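Local structure of transaminase (Arthrobacter sp., 5G2P) at residues B[268-273]-B[292-297]. The protein probably transfers amino groups between amines and carbonyl acceptors with S selectivity, using pyridoxal-5'-phosphate as cofactor. Residues are numbered along the deposited sequence; the frame is centred on the assembly and turned at random.
With PLP (pyridoxal-5'-phosphate), chain H.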
ATOM      1  N   SER B 268      -4.256 -23.023  -8.835  1.00 13.29           N
ATOM      2  CA  SER B 268      -5.477 -23.653  -8.366  1.00 13.32           C
ATOM      3  C   SER B 268      -5.298 -23.846  -6.869  1.00 13.50           C
ATOM      4  O   SER B 268      -4.463 -24.627  -6.455  1.00 13.83           O
ATOM      5  CB  SER B 268      -5.716 -25.024  -9.012  1.00 13.10           C
ATOM      6  OG  SER B 268      -7.018 -25.491  -8.652  1.00 13.34           O
ATOM      7  N   ASP B 269      -6.098 -23.159  -6.067  1.00 13.19           N
ATOM      8  CA  ASP B 269      -6.014 -23.339  -4.625  1.00 13.91           C
ATOM      9  C   ASP B 269      -6.855 -24.567  -4.316  1.00 14.03           C
ATOM     10  O   ASP B 269      -8.085 -24.481  -4.216  1.00 14.75           O
ATOM     11  CB  ASP B 269      -6.517 -22.093  -3.886  1.00 13.70           C
ATOM     12  CG  ASP B 269      -6.501 -22.265  -2.373  1.00 14.11           C
ATOM     13  OD1 ASP B 269      -6.134 -23.353  -1.882  1.00 13.56           O
ATOM     14  OD2 ASP B 269      -6.844 -21.305  -1.674  1.00 14.13           O
ATOM     15  N   GLU B 270      -6.166 -25.700  -4.186  1.00 13.50           N
ATOM     16  CA  GLU B 270      -6.778 -27.010  -3.897  1.00 14.29           C
ATOM     17  C   GLU B 270      -6.741 -27.393  -2.415  1.00 13.94           C
ATOM     18  O   GLU B 270      -6.909 -28.558  -2.075  1.00 15.74           O
ATOM     19  CB  GLU B 270      -6.087 -28.126  -4.711  1.00 13.59           C
ATOM     20  CG  GLU B 270      -6.188 -27.919  -6.239  1.00 14.29           C
ATOM     21  CD  GLU B 270      -7.485 -28.483  -6.835  1.00 14.59           C
ATOM     22  OE1 GLU B 270      -8.196 -29.234  -6.114  1.00 15.54           O
ATOM     23  OE2 GLU B 270      -7.785 -28.211  -8.033  1.00 14.46           O
ATOM     24  N   VAL B 271      -6.557 -26.431  -1.533  1.00 13.92           N
ATOM     25  CA  VAL B 271      -6.541 -26.738  -0.085  1.00 13.55           C
ATOM     26  C   VAL B 271      -7.773 -27.547   0.338  1.00 14.48           C
ATOM     27  O   VAL B 271      -7.640 -28.561   1.025  1.00 15.02           O
ATOM     28  CB  VAL B 271      -6.333 -25.457   0.777  1.00 13.24           C
ATOM     29  CG1 VAL B 271      -6.610 -25.731   2.267  1.00 12.26           C
ATOM     30  CG2 VAL B 271      -4.883 -24.967   0.634  1.00 12.52           C
ATOM     31  N   LEU B 272      -8.959 -27.126  -0.102  1.00 14.41           N
ATOM     32  CA  LEU B 272     -10.183 -27.849   0.215  1.00 15.13           C
ATOM     33  C   LEU B 272     -10.561 -28.918  -0.837  1.00 15.88           C
ATOM     34  O   LEU B 272     -10.906 -30.067  -0.482  1.00 15.70           O
ATOM     35  CB  LEU B 272     -11.329 -26.886   0.468  1.00 15.82           C
ATOM     36  CG  LEU B 272     -12.656 -27.471   1.004  1.00 18.82           C
ATOM     37  CD1 LEU B 272     -13.174 -26.627   2.171  1.00 20.26           C
ATOM     38  CD2 LEU B 272     -13.664 -27.459  -0.112  1.00 19.28           C
ATOM     39  N   THR B 273     -10.520 -28.547  -2.120  1.00 14.76           N
ATOM     40  CA  THR B 273     -10.962 -29.479  -3.162  1.00 15.12           C
ATOM     41  C   THR B 273      -9.967 -30.609  -3.440  1.00 14.89           C
ATOM     42  O   THR B 273     -10.296 -31.549  -4.135  1.00 15.81           O
ATOM     43  CB  THR B 273     -11.280 -28.740  -4.488  1.00 14.33           C
ATOM     44  OG1 THR B 273     -10.153 -27.943  -4.869  1.00 13.71           O
ATOM     45  CG2 THR B 273     -12.510 -27.836  -4.334  1.00 13.40           C
ATOM     46  N   ASP B 292      -0.550 -24.040 -13.181  1.00 15.68           N
ATOM     47  CA  ASP B 292       0.886 -23.814 -13.015  1.00 15.25           C
ATOM     48  C   ASP B 292       1.360 -24.149 -11.609  1.00 14.53           C
ATOM     49  O   ASP B 292       2.491 -24.571 -11.411  1.00 14.27           O
ATOM     50  CB  ASP B 292       1.173 -22.354 -13.341  1.00 15.45           C
ATOM     51  CG  ASP B 292       0.793 -22.027 -14.777  1.00 16.82           C
ATOM     52  OD1 ASP B 292       1.468 -22.536 -15.699  1.00 17.21           O
ATOM     53  OD2 ASP B 292      -0.215 -21.342 -14.982  1.00 18.18           O
ATOM     54  N   ILE B 293       0.463 -23.956 -10.647  1.00 14.79           N
ATOM     55  CA  ILE B 293       0.776 -24.099  -9.218  1.00 15.59           C
ATOM     56  C   ILE B 293      -0.492 -24.600  -8.525  1.00 15.41           C
ATOM     57  O   ILE B 293      -1.588 -24.156  -8.864  1.00 16.70           O
ATOM     58  CB  ILE B 293       1.199 -22.750  -8.563  1.00 15.63           C
ATOM     59  CG1 ILE B 293       2.458 -22.164  -9.221  1.00 15.17           C
ATOM     60  CG2 ILE B 293       1.481 -22.939  -7.069  1.00 16.34           C
ATOM     61  CD1 ILE B 293       2.769 -20.730  -8.792  1.00 14.55           C
ATOM     62  N   ILE B 294      -0.329 -25.520  -7.567  1.00 15.17           N
ATOM     63  CA  ILE B 294      -1.424 -25.967  -6.709  1.00 16.05           C
ATOM     64  C   ILE B 294      -1.047 -25.673  -5.257  1.00 14.86           C
ATOM     65  O   ILE B 294       0.083 -25.917  -4.878  1.00 13.82           O
ATOM     66  CB  ILE B 294      -1.590 -27.513  -6.809  1.00 16.83           C
ATOM     67  CG1 ILE B 294      -1.897 -27.951  -8.243  1.00 19.07           C
ATOM     68  CG2 ILE B 294      -2.655 -28.024  -5.839  1.00 18.90           C
ATOM     69  CD1 ILE B 294      -1.814 -29.485  -8.408  1.00 20.37           C
ATOM     70  N   THR B 295      -1.991 -25.178  -4.451  1.00 14.17           N
ATOM     71  CA  THR B 295      -1.793 -25.092  -3.010  1.00 13.95           C
ATOM     72  C   THR B 295      -2.589 -26.188  -2.323  1.00 14.04           C
ATOM     73  O   THR B 295      -3.720 -26.500  -2.732  1.00 13.59           O
ATOM     74  CB  THR B 295      -2.203 -23.711  -2.469  1.00 13.90           C
ATOM     75  OG1 THR B 295      -3.559 -23.431  -2.864  1.00 14.53           O
ATOM     76  CG2 THR B 295      -1.265 -22.641  -3.024  1.00 13.49           C
ATOM     77  N   MET B 296      -2.005 -26.767  -1.279  1.00 14.58           N
ATOM     78  CA  MET B 296      -2.582 -27.931  -0.598  1.00 15.01           C
ATOM     79  C   MET B 296      -2.623 -27.742   0.940  1.00 15.48           C
ATOM     80  O   MET B 296      -1.766 -27.046   1.541  1.00 14.29           O
ATOM     81  CB  MET B 296      -1.763 -29.193  -0.941  1.00 15.54           C
ATOM     82  CG  MET B 296      -1.726 -29.565  -2.424  1.00 16.32           C
ATOM     83  SD  MET B 296      -0.437 -30.780  -2.729  1.00 17.71           S
ATOM     84  CE  MET B 296      -0.609 -31.120  -4.485  1.00 16.87           C
ATOM     85  N   GLY B 297      -3.630 -28.352   1.555  1.00 14.81           N
ATOM     86  CA  GLY B 297      -3.754 -28.483   3.017  1.00 15.36           C
ATOM     87  C   GLY B 297      -4.827 -29.530   3.244  1.00 15.22           C
ATOM     88  O   GLY B 297      -5.066 -30.364   2.356  1.00 16.07           O
TER
HETATM   89  N1  PLP H2000      -7.574 -22.106   0.882  1.00 15.78           N
HETATM   90  C2  PLP H2000      -8.774 -22.752   0.837  1.00 15.76           C
HETATM   91  C2A PLP H2000      -9.508 -22.975  -0.461  1.00 15.26           C
HETATM   92  C3  PLP H2000      -9.387 -23.212   2.095  1.00 16.18           C
HETATM   93  O3  PLP H2000     -10.576 -23.889   2.145  1.00 17.99           O
HETATM   94  C4  PLP H2000      -8.654 -23.001   3.359  1.00 16.05           C
HETATM   95  C4A PLP H2000      -9.335 -23.627   4.577  1.00 19.66           C
HETATM   96  C5  PLP H2000      -7.351 -22.256   3.273  1.00 15.01           C
HETATM   97  C6  PLP H2000      -6.888 -21.840   2.023  1.00 14.56           C
HETATM   98  C5A PLP H2000      -6.507 -21.931   4.470  1.00 14.11           C
HETATM   99  O4P PLP H2000      -5.955 -23.106   5.051  1.00 13.96           O
HETATM  100  P   PLP H2000      -5.643 -23.096   6.637  1.00 12.73           P
HETATM  101  O1P PLP H2000      -5.083 -24.462   6.861  1.00 13.63           O
HETATM  102  O2P PLP H2000      -4.646 -21.998   6.944  1.00 12.56           O
HETATM  103  O3P PLP H2000      -6.968 -22.883   7.382  1.00 12.49           O
HETATM  104  O   HOH W   1      -5.050 -30.089  -0.476  1.00 14.54           O
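Thr-295 OG1 donates a hydrogen bond of 2.8 Å to Asp-269 OD1, meeting it from above the carboxylate plane. From the opposite face of that plane Val-271 N donates to Asp-269 OD1 at 3.1 Å, closing an Asx turn; two bonds thus grip one oxygen, which probably limits rotation of the carboxylate. With CG anti to the backbone N (chi1 178°), Asp-269 sends its other oxygen to the cofactor: OD2 lies 2.8 Å from PLP N1 and is also hydrogen-bonded to His-149 ND1. Threonine suits its place because its hydroxyl steadies the aspartate while the side chain packs on Val-125 and Ala-128 of helix 121-136. Were Asp-269 replaced by an alanine, the pyridine nitrogen and the Thr-295 hydroxyl would probably both lose their carboxylate partner.

The backbones run parallel: Ser-268 N bonds to Ile-293 O at 2.9 Å, and Thr-295 N returns to Ser-268 O. The pairing fades at Glu-270, whose N makes a weak bond to Thr-295 O as the chain turns off the strand. Glu-270 CG, beside the backbone N, lies 3.6 Å from Ile-294 CG2, and the bend at chi2 turns the carboxylate away from segment 292-297, where it takes hydrogen bonds from Ser-268 OG and Thr-273 OG1 and from the backbone of Gly-283 and Tyr-284, so this buried acid is well satisfied.

Val-271 packs two ways, CG2 against Met-296 C at 3.6 Å and CG1 over the pyridine ring, 3.6 Å from PLP C4; a branched, apolar residue serves both. Strand 293-296 leads on to Lys-298 of the same pocket, while strand 265-269 ends on the aspartate facing the pyridine nitrogen, a pairing characteristic of the fold-type I, class III aminotransferases.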